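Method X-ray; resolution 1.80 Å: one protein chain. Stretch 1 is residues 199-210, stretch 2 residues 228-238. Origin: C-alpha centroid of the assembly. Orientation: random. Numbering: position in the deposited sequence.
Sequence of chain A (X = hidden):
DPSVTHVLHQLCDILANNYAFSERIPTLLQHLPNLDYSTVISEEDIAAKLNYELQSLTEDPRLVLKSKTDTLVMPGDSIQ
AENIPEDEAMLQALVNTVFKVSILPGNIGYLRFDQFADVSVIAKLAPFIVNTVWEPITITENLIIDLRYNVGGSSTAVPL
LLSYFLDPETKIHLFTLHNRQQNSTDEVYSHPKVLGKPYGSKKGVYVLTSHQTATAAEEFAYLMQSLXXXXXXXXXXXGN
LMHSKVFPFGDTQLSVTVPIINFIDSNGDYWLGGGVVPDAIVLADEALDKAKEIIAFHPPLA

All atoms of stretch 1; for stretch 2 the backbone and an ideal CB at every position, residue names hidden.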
# COMPACT_ATOMS: atom_id res chain seq x y z
N TYR A 199 2.59 20.81 -5.39
CA TYR A 199 2.53 21.41 -4.08
C TYR A 199 3.96 21.70 -3.66
O TYR A 199 4.19 22.49 -2.85
CB TYR A 199 1.92 20.45 -3.01
CG TYR A 199 1.50 21.18 -1.78
CD1 TYR A 199 0.60 22.20 -1.83
CD2 TYR A 199 1.96 20.85 -0.53
CE1 TYR A 199 0.19 22.85 -0.67
CE2 TYR A 199 1.62 21.55 0.59
CZ TYR A 199 0.74 22.56 0.53
OH TYR A 199 0.23 23.19 1.73
N GLY A 200 4.91 20.96 -4.20
CA GLY A 200 6.29 21.20 -3.91
C GLY A 200 6.81 20.29 -2.77
O GLY A 200 6.10 19.58 -2.12
N SER A 201 8.10 20.43 -2.48
CA SER A 201 8.73 19.61 -1.43
C SER A 201 9.03 20.26 -0.12
O SER A 201 9.50 19.54 0.84
CB SER A 201 10.05 19.03 -1.95
OG SER A 201 10.99 20.11 -2.16
N LYS A 202 8.63 21.53 -0.00
CA LYS A 202 8.91 22.33 1.19
C LYS A 202 7.80 22.42 2.22
O LYS A 202 8.01 22.27 3.39
CB LYS A 202 9.34 23.74 0.77
CG LYS A 202 10.46 23.80 -0.26
CD LYS A 202 11.80 23.21 0.23
CE LYS A 202 12.34 24.04 1.39
NZ LYS A 202 12.40 25.52 1.06
N LYS A 203 6.58 22.69 1.82
CA LYS A 203 5.51 22.85 2.74
C LYS A 203 5.18 21.56 3.54
O LYS A 203 5.32 20.48 3.07
CB LYS A 203 4.26 23.25 1.97
CG LYS A 203 4.36 24.69 1.34
CD LYS A 203 3.20 25.00 0.38
CE LYS A 203 3.32 26.49 -0.23
NZ LYS A 203 2.22 26.79 -1.08
N GLY A 204 4.71 21.76 4.71
CA GLY A 204 4.37 20.65 5.57
C GLY A 204 3.21 19.82 5.03
O GLY A 204 2.22 20.33 4.56
N VAL A 205 3.35 18.52 5.11
CA VAL A 205 2.37 17.59 4.67
C VAL A 205 2.10 16.54 5.77
O VAL A 205 3.05 15.95 6.34
CB VAL A 205 2.74 16.89 3.38
CG1 VAL A 205 1.58 15.95 2.96
CG2 VAL A 205 3.03 17.89 2.24
N TYR A 206 0.86 16.39 6.10
CA TYR A 206 0.35 15.48 7.12
C TYR A 206 -0.70 14.52 6.57
O TYR A 206 -1.69 14.97 6.03
CB TYR A 206 -0.18 16.28 8.26
CG TYR A 206 0.86 17.22 8.80
CD1 TYR A 206 1.06 18.47 8.22
CD2 TYR A 206 1.72 16.84 9.85
CE1 TYR A 206 2.07 19.34 8.65
CE2 TYR A 206 2.64 17.68 10.32
CZ TYR A 206 2.87 18.94 9.70
OH TYR A 206 3.90 19.73 10.17
N VAL A 207 -0.43 13.19 6.60
CA VAL A 207 -1.32 12.18 6.06
C VAL A 207 -2.04 11.45 7.14
O VAL A 207 -1.40 10.96 8.06
CB VAL A 207 -0.55 11.18 5.22
CG1 VAL A 207 -1.47 10.21 4.62
CG2 VAL A 207 0.22 11.92 4.13
N LEU A 208 -3.35 11.48 7.12
CA LEU A 208 -4.19 10.86 8.11
C LEU A 208 -4.53 9.46 7.68
O LEU A 208 -5.02 9.23 6.56
CB LEU A 208 -5.49 11.66 8.34
CG LEU A 208 -5.35 13.16 8.60
CD1 LEU A 208 -6.72 13.68 9.02
CD2 LEU A 208 -4.32 13.52 9.56
N THR A 209 -4.37 8.48 8.59
CA THR A 209 -4.69 7.11 8.29
C THR A 209 -5.60 6.45 9.30
O THR A 209 -5.64 6.88 10.45
CB THR A 209 -3.38 6.23 8.24
OG1 THR A 209 -2.77 6.33 9.55
CG2 THR A 209 -2.44 6.75 7.13
N SER A 210 -6.27 5.41 8.87
CA SER A 210 -7.14 4.56 9.71
C SER A 210 -6.86 3.09 9.39
O SER A 210 -6.25 2.75 8.38
CB SER A 210 -8.67 4.80 9.50
OG SER A 210 -9.19 4.28 8.34
N UNK A 228 10.45 10.68 3.82
CA UNK A 228 10.49 11.74 4.80
C UNK A 228 9.78 12.98 4.26
O UNK A 228 10.11 14.09 4.60
CB UNK A 228 11.94 12.06 5.18
N UNK A 229 8.72 12.79 3.47
CA UNK A 229 8.03 13.94 2.93
C UNK A 229 6.93 14.37 3.85
O UNK A 229 6.58 15.56 3.93
CB UNK A 229 7.47 13.64 1.54
N UNK A 230 6.17 13.42 4.44
CA UNK A 230 5.15 13.78 5.34
C UNK A 230 5.17 13.02 6.67
O UNK A 230 5.76 11.97 6.78
CB UNK A 230 3.80 13.58 4.64
N UNK A 231 4.44 13.54 7.60
CA UNK A 231 4.20 12.92 8.88
C UNK A 231 2.88 12.13 8.76
O UNK A 231 1.86 12.68 8.29
CB UNK A 231 4.15 13.96 10.00
N UNK A 232 2.90 10.83 9.13
CA UNK A 232 1.74 10.02 9.07
C UNK A 232 1.07 10.03 10.46
O UNK A 232 1.69 9.75 11.49
CB UNK A 232 2.10 8.60 8.61
N UNK A 233 -0.24 10.24 10.48
CA UNK A 233 -1.01 10.37 11.75
C UNK A 233 -2.27 9.54 11.72
O UNK A 233 -3.07 9.61 10.77
CB UNK A 233 -1.38 11.83 12.02
N UNK A 234 -2.46 8.70 12.77
CA UNK A 234 -3.69 7.96 12.86
C UNK A 234 -3.45 6.54 13.29
O UNK A 234 -2.64 6.34 14.18
CB UNK A 234 -4.43 7.99 11.52
N UNK A 235 -4.23 5.62 12.74
CA UNK A 235 -4.16 4.22 13.11
C UNK A 235 -3.22 3.44 12.17
O UNK A 235 -3.01 3.77 11.02
CB UNK A 235 -5.56 3.61 13.09
N UNK A 236 -2.80 2.27 12.63
CA UNK A 236 -2.04 1.36 11.77
C UNK A 236 -3.05 0.91 10.70
O UNK A 236 -4.25 0.65 10.98
CB UNK A 236 -1.44 0.18 12.54
N UNK A 237 -2.61 0.87 9.46
CA UNK A 237 -3.51 0.61 8.35
C UNK A 237 -3.90 -0.86 8.18
O UNK A 237 -3.40 -1.70 8.94
CB UNK A 237 -2.86 1.11 7.06
N UNK A 238 -4.74 -1.15 7.20
CA UNK A 238 -5.35 -2.44 7.07
C UNK A 238 -4.41 -3.58 6.78
O UNK A 238 -4.74 -4.64 7.10
CB UNK A 238 -6.41 -2.38 5.97

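Position 228 has positive phi and psi (55°/34°), and nothing of stretch 1 lies within 5.5 Å of its CB. Glycine or asparagine would take such angles readily, and contact with stretch 1 imposes nothing. The residue is Ser228, which ends a helix in a Schellman motif and makes no contact here.

At position 229 the CB points sideways and touches nothing, yet the loop ahead of the strand turns several carbonyls, those of Gly200, Ser201 and Lys203, toward a space that a long side chain could reach. A donor-rich end is wanted; lysine might serve, arginine better. Arg229 fills it. Its guanidinium has Val205 CG2 over one face, with Arg229 NH2 to Val205 CG2 at 3.6 Å, and Ser201 O over the opposite face, while Gly200 O lies near its plane, 2.9 Å from Arg229 NH1. Water 1 accepts from Val205 N at 3.0 Å and from Arg229 NH2 at 3.1 Å, and donates to Arg229 O at 2.8 Å, tying backbone to backbone just before the direct ladder begins.

Position 230 points toward stretch 1, its ideal CB only 3.0 Å from Val205 O. With so little room, a small residue is the safe choice, glycine or alanine. Ala230 packs its CB 3.7 Å from Val205 CG1 and 4.0 Å from Val207 CG2.

From 231 the backbones run parallel. The amide of 231 donates to Val205 O (N to O 3.1 Å), and its carbonyl receives Val207 N (N to O 2.9 Å). The CB lies beside the Tyr206 ring, so a beta-branched residue, valine, threonine or isoleucine, would suit. Thr231 places CB 3.7 Å from Tyr206 CD2, and its OG1 meets water 2 at 2.6 Å.

Position 232 turns to the face of Val207, where an aliphatic chain could lean across. Ile232 does so: CD1 comes 3.7 Å from Val207 CB, and CG2 lies 3.8 Å from Thr209 CG2.

Position 233 returns to the face of Tyr206 and Leu208, calling for another branched aliphatic. Its amide donates to Val207 O and its carbonyl accepts from Thr209 N, both N to O distances being 2.8 Å. Ile233 sets CD1 4.0 Å from Tyr206 CD2 and CB 4.2 Å from Leu208 CD2.

Position 234 permits no choice. Its phi of 138° would jam a CB against the preceding carbonyl, and the ideal CB falls 2.0 Å from Thr209 O. Gly234 instead brings CA within 3.3 Å of Thr209 O, a CA-H...O contact.

At 235 the amide donates to Thr209 O (N to O 3.0 Å) and the carbonyl accepts from Thr209 OG1 (O to OG1 3.0 Å). The CB points sideways past Ser210, leaving polar or longer chains possible. Glu235 brings OE1 3.6 Å from Ser210 CB.

Position 236 points away and is unconstrained by stretch 1; it is Ile236. The CB at 237 sits near Ser210 O and Thr209, favouring a compact side chain, and Thr237 rests CG2 3.7 Å from Thr209 CB. Position 238 has open space around its CB; Ser238 barely participates.

Stretch 2, residues 228-238: SRATIIGEITS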
# COMPACT_ATOMS: atom_id res chain seq x y z
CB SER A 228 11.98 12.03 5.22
OG SER A 228 12.53 10.81 5.73
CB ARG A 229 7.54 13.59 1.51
CG ARG A 229 6.66 14.73 0.87
CD ARG A 229 7.62 16.00 0.62
NE ARG A 229 7.41 16.88 1.72
CZ ARG A 229 6.67 17.97 1.70
NH1 ARG A 229 6.17 18.48 0.57
NH2 ARG A 229 6.47 18.57 2.82
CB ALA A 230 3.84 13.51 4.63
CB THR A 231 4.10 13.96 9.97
OG1 THR A 231 5.30 14.75 10.05
CG2 THR A 231 3.87 13.32 11.32
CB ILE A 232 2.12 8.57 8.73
CG1 ILE A 232 3.05 8.52 7.51
CG2 ILE A 232 0.95 7.72 8.43
CD1 ILE A 232 2.41 9.33 6.29
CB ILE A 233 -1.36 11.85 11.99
CG1 ILE A 233 -0.11 12.66 11.91
CG2 ILE A 233 -2.17 12.02 13.32
CD1 ILE A 233 -0.44 14.17 11.91
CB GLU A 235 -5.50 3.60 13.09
CG GLU A 235 -6.52 4.32 14.00
CD GLU A 235 -7.92 3.85 13.79
OE1 GLU A 235 -8.27 3.28 12.71
OE2 GLU A 235 -8.78 4.17 14.67
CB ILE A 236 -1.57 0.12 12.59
CG1 ILE A 236 -0.56 0.56 13.57
CG2 ILE A 236 -1.04 -0.91 11.71
CD1 ILE A 236 -0.34 -0.45 14.74
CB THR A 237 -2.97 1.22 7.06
OG1 THR A 237 -1.76 0.61 6.66
CG2 THR A 237 -2.64 2.76 7.27
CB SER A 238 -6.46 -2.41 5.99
OG SER A 238 -5.90 -2.31 4.73
O HOH W 1 6.14 17.62 5.72
O HOH W 2 5.90 16.60 8.26
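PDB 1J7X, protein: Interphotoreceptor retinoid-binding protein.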